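Local coordinates for protein 1-deoxy-D-xylulose 5-phosphate reductoisomerase (Zymomonas mobilis, PDB 1R0K) that catalyses the NADPH-dependent rearrangement and reduction of 1-deoxy-D-xylulose 5-phosphate to 2-C-methyl-D-erythritol 4-phosphate, using a divalent metal ion, at residues D150-F160 against K218-F229; Q260-T268 against T282-T290. All blocks are in the same frame, centred on the assembly; numbering follows the deposited sequence.

In the fold
Interaction 1 closes before interaction 2 opens along the chain, and their centres lie about 19 Å apart. The first joins helix 151-159 to helix 216-229 and carries the acidic residues predicted to hold the metal; the second ties the loop between strand 257-261 and helix 267-275 to the extended run before helix 289-292, at the subunit interface. Helix 151-159 links the two: Ala155 CB rests 3.6 Å from Gln260 CB, and Ser151 OG lies 3.4 Å from Met266 SD. Strand 168-175 of the mixed four-stranded sheet packs against both helices of interaction 1, while edge strand 257-261 enters interaction 2, so the predicted metal site and the dimer interface probably share one framework.

Interaction 1: residues D150-F160 against K218-F229; sequences DSEHNAIFQCF and KGLELIEAFHLF
The Phe229 ring is enclosed on both faces: Ile156 CG2 stands 3.5 Å from its centroid and 16° off the normal, a CH-pi contact, while Leu228 CB of its own helix lies over the opposite face. His153 O meets the same ring at the edge, and Phe160 lies obliquely against it, with Phe229 CD1 above the centre of the Phe160 ring. The imidazole of His153 receives Leu228 CD1 over one face and has Glu224 OE1 in plane at its edge. With CG anti to its carbonyl carbon, His153 enters as a knob among Glu221, Glu224, Ala225 and Leu228. There NE2 donates to Glu221 O at 3.0 Å, nearly straight at 167°; this carbonyl also keeps its helical bond from Ala225 N, so two donors grip it.

Toward the N-terminal ends the contact turns ionic. Lys218 NZ bridges Glu221 OE1 at 2.7 Å and, more weakly, Glu152 OE2 at 3.0 Å. Glu152 OE1 and Glu221 OE1, both acceptors, nevertheless approach to 3.1 Å, a cluster consistent with the predicted manganese site of Asp150, Glu152 and Glu221. A water donates to both Glu152 OE2 and Glu221 OE2.

The two helices run roughly parallel, their segment axes 10.4 Å apart and crossing at -33°. Strand 168-175 flanks both: Ile156 packs on Ile171, Leu222 on Ile173, and Lys218 NZ also donates to Thr174 O. Beyond, Leu220 and Ile223 lie on helix 321-337, and Asn154 on helix 267-275.

Interaction 2: residues Q260-T268 against T282-T290; sequences QIGSPDMRT and TPAESLDFT
Ile261 opens the contact by pressing CG2 onto Leu287 CD2 at 3.5 Å, tighter than usual for two carbons; the same methyl lies 4.1 Å from Phe289 CZ. CG2 gets there by standing anti to the backbone N of Ile261. Gly262 follows, its CA against Leu287 CB; its backbone conformation would drive any side chain into the carbonyl O of Ile261. Ser263 turns OG between its own N and carbonyl carbon (chi1 51°) and donates to Glu285 O at 2.6 Å, in the carbonyl plane on a lone pair. A water accepts from Ser263 N and Leu287 N and lies within donating reach of Glu285 O.

Further along, Asp265 sets CB 3.7 Å from Ala284 CB, and a second water links its OD2 to Glu285 N. Its carboxylate also caps the coming helix, OD1 accepting from Arg267 N at 2.9 Å. The Arg267 guanidinium grips Asp265 side-on: NE reaches OD1, and NH2 meets the syn lone pair of OD2 at 2.8 Å, only 4° out of the guanidinium plane. Pro283 CD lies over one guanidinium face, offset toward the rim, though the closest approach of the proline ring is doubtful. An alanine in place of Arg267 would remove the side-on clamp and would probably leave the carboxylates of Asp265 and Asp22 without their cationic mate, though the capping bond from the backbone N would remain. Thr268 places OG1 near Ala284 CB; that hydroxyl and Thr282 OG1, which closes an ST turn with Ala284 N, are both bonded to Asp254 O of the second subunit.

Arg267 NH1 forms a salt bridge with Asp22 of helix 15-25, and Thr282 packs on Leu23 there. Gln260 lies on helix 151-159, while Gln260 and Ile261 pair antiparallel with a strand of the second subunit, continuing the sheet across the dimer.

Interaction 1: residues D150-F160 against K218-F229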
loop_
_atom_site.group_PDB
_atom_site.type_symbol
_atom_site.label_atom_id
_atom_site.label_comp_id
_atom_site.label_asym_id
_atom_site.label_seq_id
_atom_site.Cartn_x
_atom_site.Cartn_y
_atom_site.Cartn_z
ATOM N N ASP B 150 12.931 10.153 4.167
ATOM C CA ASP B 150 11.807 10.944 4.651
ATOM C C ASP B 150 10.448 10.265 4.458
ATOM O O ASP B 150 10.237 9.521 3.503
ATOM C CB ASP B 150 11.848 12.339 4.019
ATOM C CG ASP B 150 13.054 13.148 4.487
ATOM O OD1 ASP B 150 13.639 12.793 5.538
ATOM O OD2 ASP B 150 13.418 14.140 3.822
ATOM N N SER B 151 9.532 10.540 5.384
ATOM C CA SER B 151 8.202 9.931 5.407
ATOM C C SER B 151 7.420 9.783 4.119
ATOM O O SER B 151 6.973 8.687 3.796
ATOM C CB SER B 151 7.314 10.646 6.426
ATOM O OG SER B 151 7.841 10.490 7.727
ATOM N N GLU B 152 7.226 10.876 3.394
ATOM C CA GLU B 152 6.468 10.813 2.156
ATOM C C GLU B 152 7.189 10.028 1.066
ATOM O O GLU B 152 6.590 9.200 0.376
ATOM C CB GLU B 152 6.173 12.222 1.640
ATOM C CG GLU B 152 5.249 13.061 2.521
ATOM C CD GLU B 152 5.945 13.683 3.720
ATOM O OE1 GLU B 152 7.196 13.734 3.750
ATOM O OE2 GLU B 152 5.227 14.141 4.630
ATOM N N HIS B 153 8.478 10.294 0.905
ATOM C CA HIS B 153 9.249 9.616 -0.123
ATOM C C HIS B 153 9.374 8.133 0.135
ATOM O O HIS B 153 9.294 7.338 -0.800
ATOM C CB HIS B 153 10.634 10.245 -0.239
ATOM C CG HIS B 153 10.597 11.695 -0.585
ATOM N ND1 HIS B 153 11.481 12.612 -0.056
ATOM C CD2 HIS B 153 9.762 12.396 -1.390
ATOM C CE1 HIS B 153 11.190 13.815 -0.519
ATOM N NE2 HIS B 153 10.151 13.711 -1.329
ATOM N N ASN B 154 9.580 7.754 1.395
ATOM C CA ASN B 154 9.716 6.340 1.723
ATOM C C ASN B 154 8.376 5.643 1.506
ATOM O O ASN B 154 8.326 4.503 1.036
ATOM C CB ASN B 154 10.188 6.167 3.173
ATOM C CG ASN B 154 10.497 4.726 3.509
ATOM O OD1 ASN B 154 9.636 3.988 3.989
ATOM N ND2 ASN B 154 11.730 4.307 3.231
ATOM N N ALA B 155 7.294 6.344 1.831
ATOM C CA ALA B 155 5.948 5.807 1.652
ATOM C C ALA B 155 5.707 5.576 0.163
ATOM O O ALA B 155 5.162 4.546 -0.239
ATOM C CB ALA B 155 4.917 6.791 2.202
ATOM N N ILE B 156 6.105 6.547 -0.654
ATOM C CA ILE B 156 5.935 6.416 -2.098
ATOM C C ILE B 156 6.766 5.237 -2.587
ATOM O O ILE B 156 6.286 4.389 -3.340
ATOM C CB ILE B 156 6.373 7.688 -2.830
ATOM C CG1 ILE B 156 5.448 8.847 -2.431
ATOM C CG2 ILE B 156 6.333 7.458 -4.345
ATOM C CD1 ILE B 156 5.908 10.211 -2.912
ATOM N N PHE B 157 8.012 5.179 -2.135
ATOM C CA PHE B 157 8.902 4.102 -2.523
ATOM C C PHE B 157 8.315 2.708 -2.225
ATOM O O PHE B 157 8.421 1.792 -3.051
ATOM C CB PHE B 157 10.245 4.277 -1.816
ATOM C CG PHE B 157 11.290 3.326 -2.286
ATOM C CD1 PHE B 157 11.317 2.018 -1.819
ATOM C CD2 PHE B 157 12.237 3.729 -3.219
ATOM C CE1 PHE B 157 12.273 1.127 -2.276
ATOM C CE2 PHE B 157 13.197 2.843 -3.682
ATOM C CZ PHE B 157 13.214 1.541 -3.210
ATOM N N GLN B 158 7.692 2.549 -1.058
ATOM C CA GLN B 158 7.105 1.262 -0.675
ATOM C C GLN B 158 5.866 0.890 -1.493
ATOM O O GLN B 158 5.445 -0.258 -1.492
ATOM C CB GLN B 158 6.744 1.254 0.817
ATOM C CG GLN B 158 7.958 1.286 1.751
ATOM C CD GLN B 158 7.600 1.012 3.202
ATOM O OE1 GLN B 158 6.818 0.108 3.499
ATOM N NE2 GLN B 158 8.191 1.781 4.118
ATOM N N CYS B 159 5.291 1.866 -2.188
ATOM C CA CYS B 159 4.097 1.644 -3.000
ATOM C C CYS B 159 4.365 1.820 -4.498
ATOM O O CYS B 159 3.444 1.709 -5.305
ATOM C CB CYS B 159 3.002 2.640 -2.602
ATOM S SG CYS B 159 2.526 2.611 -0.860
ATOM N N PHE B 160 5.619 2.083 -4.853
ATOM C CA PHE B 160 6.035 2.346 -6.235
ATOM C C PHE B 160 6.468 1.126 -7.050
ATOM O O PHE B 160 7.164 0.247 -6.552
ATOM C CB PHE B 160 7.188 3.364 -6.211
ATOM C CG PHE B 160 7.496 3.983 -7.548
ATOM C CD1 PHE B 160 6.761 5.071 -8.009
ATOM C CD2 PHE B 160 8.524 3.481 -8.346
ATOM C CE1 PHE B 160 7.043 5.656 -9.252
ATOM C CE2 PHE B 160 8.816 4.055 -9.588
ATOM C CZ PHE B 160 8.071 5.148 -10.043
ATOM N N LYS B 218 6.516 21.238 1.522
ATOM C CA LYS B 218 5.820 20.368 0.574
ATOM C C LYS B 218 6.302 20.593 -0.845
ATOM O O LYS B 218 6.385 19.650 -1.633
ATOM C CB LYS B 218 4.304 20.587 0.615
ATOM C CG LYS B 218 3.601 19.811 1.695
ATOM C CD LYS B 218 3.852 18.315 1.556
ATOM C CE LYS B 218 3.762 17.668 2.921
ATOM N NZ LYS B 218 4.011 16.216 2.905
ATOM N N GLY B 219 6.596 21.849 -1.176
ATOM C CA GLY B 219 7.078 22.160 -2.510
ATOM C C GLY B 219 8.423 21.495 -2.739
ATOM O O GLY B 219 8.688 20.961 -3.814
ATOM N N LEU B 220 9.273 21.520 -1.716
ATOM C CA LEU B 220 10.594 20.910 -1.816
ATOM C C LEU B 220 10.462 19.394 -1.909
ATOM O O LEU B 220 11.218 18.733 -2.622
ATOM C CB LEU B 220 11.446 21.302 -0.608
ATOM C CG LEU B 220 11.614 22.817 -0.442
ATOM C CD1 LEU B 220 12.382 23.115 0.830
ATOM C CD2 LEU B 220 12.336 23.385 -1.650
ATOM N N GLU B 221 9.494 18.846 -1.185
ATOM C CA GLU B 221 9.250 17.412 -1.217
ATOM C C GLU B 221 8.826 16.987 -2.617
ATOM O O GLU B 221 9.195 15.916 -3.089
ATOM C CB GLU B 221 8.168 17.042 -0.199
ATOM C CG GLU B 221 8.696 16.956 1.217
ATOM C CD GLU B 221 7.597 16.784 2.242
ATOM O OE1 GLU B 221 6.574 16.158 1.913
ATOM O OE2 GLU B 221 7.770 17.264 3.383
ATOM N N LEU B 222 8.049 17.832 -3.282
ATOM C CA LEU B 222 7.592 17.538 -4.631
ATOM C C LEU B 222 8.787 17.481 -5.571
ATOM O O LEU B 222 8.877 16.609 -6.438
ATOM C CB LEU B 222 6.629 18.624 -5.106
ATOM C CG LEU B 222 6.182 18.534 -6.560
ATOM C CD1 LEU B 222 5.446 17.224 -6.803
ATOM C CD2 LEU B 222 5.285 19.721 -6.879
ATOM N N ILE B 223 9.704 18.426 -5.398
ATOM C CA ILE B 223 10.884 18.480 -6.238
ATOM C C ILE B 223 11.704 17.216 -6.035
ATOM O O ILE B 223 12.111 16.576 -6.998
ATOM C CB ILE B 223 11.729 19.727 -5.916
ATOM C CG1 ILE B 223 10.959 20.981 -6.340
ATOM C CG2 ILE B 223 13.073 19.659 -6.634
ATOM C CD1 ILE B 223 11.635 22.277 -5.962
ATOM N N GLU B 224 11.922 16.847 -4.778
ATOM C CA GLU B 224 12.682 15.643 -4.466
ATOM C C GLU B 224 12.021 14.407 -5.058
ATOM O O GLU B 224 12.698 13.540 -5.614
ATOM C CB GLU B 224 12.784 15.452 -2.958
ATOM C CG GLU B 224 13.552 16.519 -2.224
ATOM C CD GLU B 224 13.545 16.273 -0.727
ATOM O OE1 GLU B 224 12.569 16.689 -0.060
ATOM O OE2 GLU B 224 14.505 15.642 -0.230
ATOM N N ALA B 225 10.698 14.325 -4.919
ATOM C CA ALA B 225 9.943 13.187 -5.434
ATOM C C ALA B 225 10.091 13.075 -6.943
ATOM O O ALA B 225 10.195 11.978 -7.497
ATOM C CB ALA B 225 8.472 13.327 -5.065
ATOM N N PHE B 226 10.093 14.222 -7.610
ATOM C CA PHE B 226 10.220 14.249 -9.059
ATOM C C PHE B 226 11.512 13.572 -9.519
ATOM O O PHE B 226 11.511 12.819 -10.492
ATOM C CB PHE B 226 10.179 15.696 -9.554
ATOM C CG PHE B 226 10.409 15.839 -11.035
ATOM C CD1 PHE B 226 9.446 15.420 -11.952
ATOM C CD2 PHE B 226 11.605 16.359 -11.522
ATOM C CE1 PHE B 226 9.672 15.513 -13.323
ATOM C CE2 PHE B 226 11.843 16.453 -12.888
ATOM C CZ PHE B 226 10.875 16.026 -13.781
ATOM N N HIS B 227 12.613 13.837 -8.822
ATOM C CA HIS B 227 13.894 13.243 -9.191
ATOM C C HIS B 227 13.995 11.790 -8.756
ATOM O O HIS B 227 14.569 10.970 -9.455
ATOM C CB HIS B 227 15.051 14.044 -8.592
ATOM C CG HIS B 227 15.328 15.323 -9.316
ATOM N ND1 HIS B 227 14.951 16.556 -8.826
ATOM C CD2 HIS B 227 15.923 15.559 -10.510
ATOM C CE1 HIS B 227 15.303 17.495 -9.687
ATOM N NE2 HIS B 227 15.894 16.916 -10.717
ATOM N N LEU B 228 13.430 11.472 -7.599
ATOM C CA LEU B 228 13.469 10.105 -7.095
ATOM C C LEU B 228 12.700 9.105 -7.943
ATOM O O LEU B 228 13.175 7.998 -8.191
ATOM C CB LEU B 228 12.892 10.044 -5.684
ATOM C CG LEU B 228 13.735 10.531 -4.512
ATOM C CD1 LEU B 228 12.842 10.697 -3.286
ATOM C CD2 LEU B 228 14.856 9.538 -4.245
ATOM N N PHE B 229 11.510 9.489 -8.384
ATOM C CA PHE B 229 10.669 8.566 -9.115
ATOM C C PHE B 229 10.603 8.692 -10.629
ATOM O O PHE B 229 10.034 7.839 -11.303
ATOM C CB PHE B 229 9.292 8.579 -8.448
ATOM C CG PHE B 229 9.374 8.288 -6.972
ATOM C CD1 PHE B 229 9.772 7.027 -6.529
ATOM C CD2 PHE B 229 9.189 9.295 -6.034
ATOM C CE1 PHE B 229 9.998 6.779 -5.170
ATOM C CE2 PHE B 229 9.411 9.062 -4.671
ATOM C CZ PHE B 229 9.819 7.803 -4.239
HETATM O O HOH W 1 11.297 15.166 2.729
HETATM O O HOH W 2 15.004 13.853 1.800
HETATM O O HOH W 3 6.194 16.813 5.244
#

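Interaction 2: residues Q260-T268 against T282-T290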
loop_
_atom_site.group_PDB
_atom_site.type_symbol
_atom_site.label_atom_id
_atom_site.label_comp_id
_atom_site.label_asym_id
_atom_site.label_seq_id
_atom_site.Cartn_x
_atom_site.Cartn_y
_atom_site.Cartn_z
ATOM N N GLN B 260 0.933 3.867 2.051
ATOM C CA GLN B 260 1.738 3.443 3.184
ATOM C C GLN B 260 1.165 4.250 4.335
ATOM O O GLN B 260 1.037 5.477 4.247
ATOM C CB GLN B 260 3.217 3.760 2.969
ATOM C CG GLN B 260 4.146 3.044 3.958
ATOM C CD GLN B 260 4.291 3.776 5.287
ATOM O OE1 GLN B 260 4.842 3.234 6.258
ATOM N NE2 GLN B 260 3.812 5.010 5.337
ATOM N N ILE B 261 0.792 3.548 5.397
ATOM C CA ILE B 261 0.179 4.162 6.567
ATOM C C ILE B 261 0.914 3.731 7.830
ATOM O O ILE B 261 1.519 2.665 7.862
ATOM C CB ILE B 261 -1.307 3.714 6.674
ATOM C CG1 ILE B 261 -2.012 3.941 5.332
ATOM C CG2 ILE B 261 -2.017 4.479 7.787
ATOM C CD1 ILE B 261 -3.436 3.423 5.277
ATOM N N GLY B 262 0.869 4.555 8.869
ATOM C CA GLY B 262 1.521 4.159 10.106
ATOM C C GLY B 262 1.678 5.263 11.124
ATOM O O GLY B 262 1.238 6.385 10.900
ATOM N N SER B 263 2.287 4.929 12.258
ATOM C CA SER B 263 2.554 5.907 13.306
ATOM C C SER B 263 3.651 6.811 12.740
ATOM O O SER B 263 4.215 6.520 11.682
ATOM C CB SER B 263 3.047 5.201 14.568
ATOM O OG SER B 263 4.117 4.319 14.262
ATOM N N PRO B 264 3.970 7.920 13.429
ATOM C CA PRO B 264 5.008 8.832 12.940
ATOM C C PRO B 264 6.468 8.451 13.228
ATOM O O PRO B 264 7.386 9.150 12.796
ATOM C CB PRO B 264 4.617 10.157 13.587
ATOM C CG PRO B 264 4.043 9.719 14.898
ATOM C CD PRO B 264 3.192 8.541 14.518
ATOM N N ASP B 265 6.680 7.353 13.949
ATOM C CA ASP B 265 8.030 6.901 14.298
ATOM C C ASP B 265 8.915 6.775 13.054
ATOM O O ASP B 265 8.638 5.969 12.160
ATOM C CB ASP B 265 7.954 5.546 15.000
ATOM C CG ASP B 265 9.199 5.231 15.813
ATOM O OD1 ASP B 265 10.320 5.506 15.337
ATOM O OD2 ASP B 265 9.046 4.694 16.930
ATOM N N MET B 266 9.992 7.553 13.011
ATOM C CA MET B 266 10.890 7.524 11.866
ATOM C C MET B 266 11.672 6.221 11.742
ATOM O O MET B 266 12.341 5.992 10.735
ATOM C CB MET B 266 11.853 8.713 11.914
ATOM C CG MET B 266 11.215 10.042 11.526
ATOM S SD MET B 266 10.494 10.003 9.859
ATOM C CE MET B 266 11.977 9.847 8.825
ATOM N N ARG B 267 11.604 5.367 12.761
ATOM C CA ARG B 267 12.309 4.092 12.680
ATOM C C ARG B 267 11.628 3.182 11.662
ATOM O O ARG B 267 12.224 2.218 11.187
ATOM C CB ARG B 267 12.377 3.405 14.051
ATOM C CG ARG B 267 13.440 4.015 14.964
ATOM C CD ARG B 267 13.431 3.406 16.356
ATOM N NE ARG B 267 12.180 3.686 17.056
ATOM C CZ ARG B 267 11.960 3.396 18.335
ATOM N NH1 ARG B 267 12.917 2.819 19.055
ATOM N NH2 ARG B 267 10.781 3.662 18.888
ATOM N N THR B 268 10.380 3.485 11.318
ATOM C CA THR B 268 9.686 2.661 10.333
ATOM C C THR B 268 10.310 2.890 8.955
ATOM O O THR B 268 10.751 1.944 8.315
ATOM C CB THR B 268 8.168 2.946 10.308
ATOM O OG1 THR B 268 7.589 2.473 11.532
ATOM C CG2 THR B 268 7.501 2.231 9.126
ATOM N N THR B 282 11.095 -3.237 14.194
ATOM C CA THR B 282 11.499 -1.989 14.844
ATOM C C THR B 282 10.488 -1.822 15.966
ATOM O O THR B 282 9.450 -2.478 15.970
ATOM C CB THR B 282 11.414 -0.742 13.923
ATOM O OG1 THR B 282 10.050 -0.332 13.790
ATOM C CG2 THR B 282 11.999 -1.039 12.543
ATOM N N PRO B 283 10.786 -0.968 16.951
ATOM C CA PRO B 283 9.803 -0.810 18.027
ATOM C C PRO B 283 8.721 0.221 17.710
ATOM O O PRO B 283 7.954 0.608 18.580
ATOM C CB PRO B 283 10.660 -0.427 19.229
ATOM C CG PRO B 283 11.798 0.296 18.618
ATOM C CD PRO B 283 12.113 -0.471 17.356
ATOM N N ALA B 284 8.652 0.656 16.456
ATOM C CA ALA B 284 7.640 1.634 16.059
ATOM C C ALA B 284 6.249 1.143 16.466
ATOM O O ALA B 284 5.933 -0.041 16.346
ATOM C CB ALA B 284 7.694 1.869 14.550
ATOM N N GLU B 285 5.421 2.061 16.945
ATOM C CA GLU B 285 4.073 1.722 17.376
ATOM C C GLU B 285 3.152 1.375 16.203
ATOM O O GLU B 285 3.220 1.995 15.138
ATOM C CB GLU B 285 3.486 2.889 18.172
ATOM C CG GLU B 285 2.042 2.693 18.603
ATOM C CD GLU B 285 1.552 3.801 19.522
ATOM O OE1 GLU B 285 1.663 4.989 19.149
ATOM O OE2 GLU B 285 1.049 3.482 20.618
ATOM N N SER B 286 2.302 0.373 16.411
ATOM C CA SER B 286 1.341 -0.057 15.402
ATOM C C SER B 286 0.159 0.904 15.437
ATOM O O SER B 286 -0.484 1.069 16.476
ATOM C CB SER B 286 0.844 -1.471 15.698
ATOM O OG SER B 286 1.890 -2.413 15.597
ATOM N N LEU B 287 -0.134 1.534 14.304
ATOM C CA LEU B 287 -1.233 2.484 14.247
ATOM C C LEU B 287 -2.555 1.843 14.675
ATOM O O LEU B 287 -2.964 0.813 14.142
ATOM C CB LEU B 287 -1.366 3.066 12.835
ATOM C CG LEU B 287 -2.432 4.159 12.672
ATOM C CD1 LEU B 287 -2.021 5.396 13.462
ATOM C CD2 LEU B 287 -2.605 4.503 11.197
ATOM N N ASP B 288 -3.206 2.461 15.655
ATOM C CA ASP B 288 -4.487 1.985 16.167
ATOM C C ASP B 288 -5.575 2.776 15.448
ATOM O O ASP B 288 -5.851 3.926 15.800
ATOM C CB ASP B 288 -4.579 2.241 17.674
ATOM C CG ASP B 288 -5.811 1.621 18.299
ATOM O OD1 ASP B 288 -6.874 1.598 17.640
ATOM O OD2 ASP B 288 -5.716 1.166 19.458
ATOM N N PHE B 289 -6.189 2.167 14.441
ATOM C CA PHE B 289 -7.231 2.847 13.676
ATOM C C PHE B 289 -8.501 3.151 14.473
ATOM O O PHE B 289 -9.200 4.128 14.187
ATOM C CB PHE B 289 -7.610 2.026 12.441
ATOM C CG PHE B 289 -6.515 1.929 11.415
ATOM C CD1 PHE B 289 -5.547 0.935 11.498
ATOM C CD2 PHE B 289 -6.456 2.840 10.359
ATOM C CE1 PHE B 289 -4.533 0.845 10.541
ATOM C CE2 PHE B 289 -5.449 2.758 9.403
ATOM C CZ PHE B 289 -4.488 1.760 9.493
ATOM N N THR B 290 -8.805 2.305 15.452
ATOM C CA THR B 290 -9.996 2.485 16.282
ATOM C C THR B 290 -9.863 3.760 17.115
ATOM O O THR B 290 -10.830 4.499 17.308
ATOM C CB THR B 290 -10.197 1.273 17.227
ATOM O OG1 THR B 290 -10.252 0.063 16.454
ATOM C CG2 THR B 290 -11.495 1.414 18.001
HETATM O O HOH W 4 2.385 1.686 12.538
HETATM O O HOH W 5 6.557 4.646 17.966
#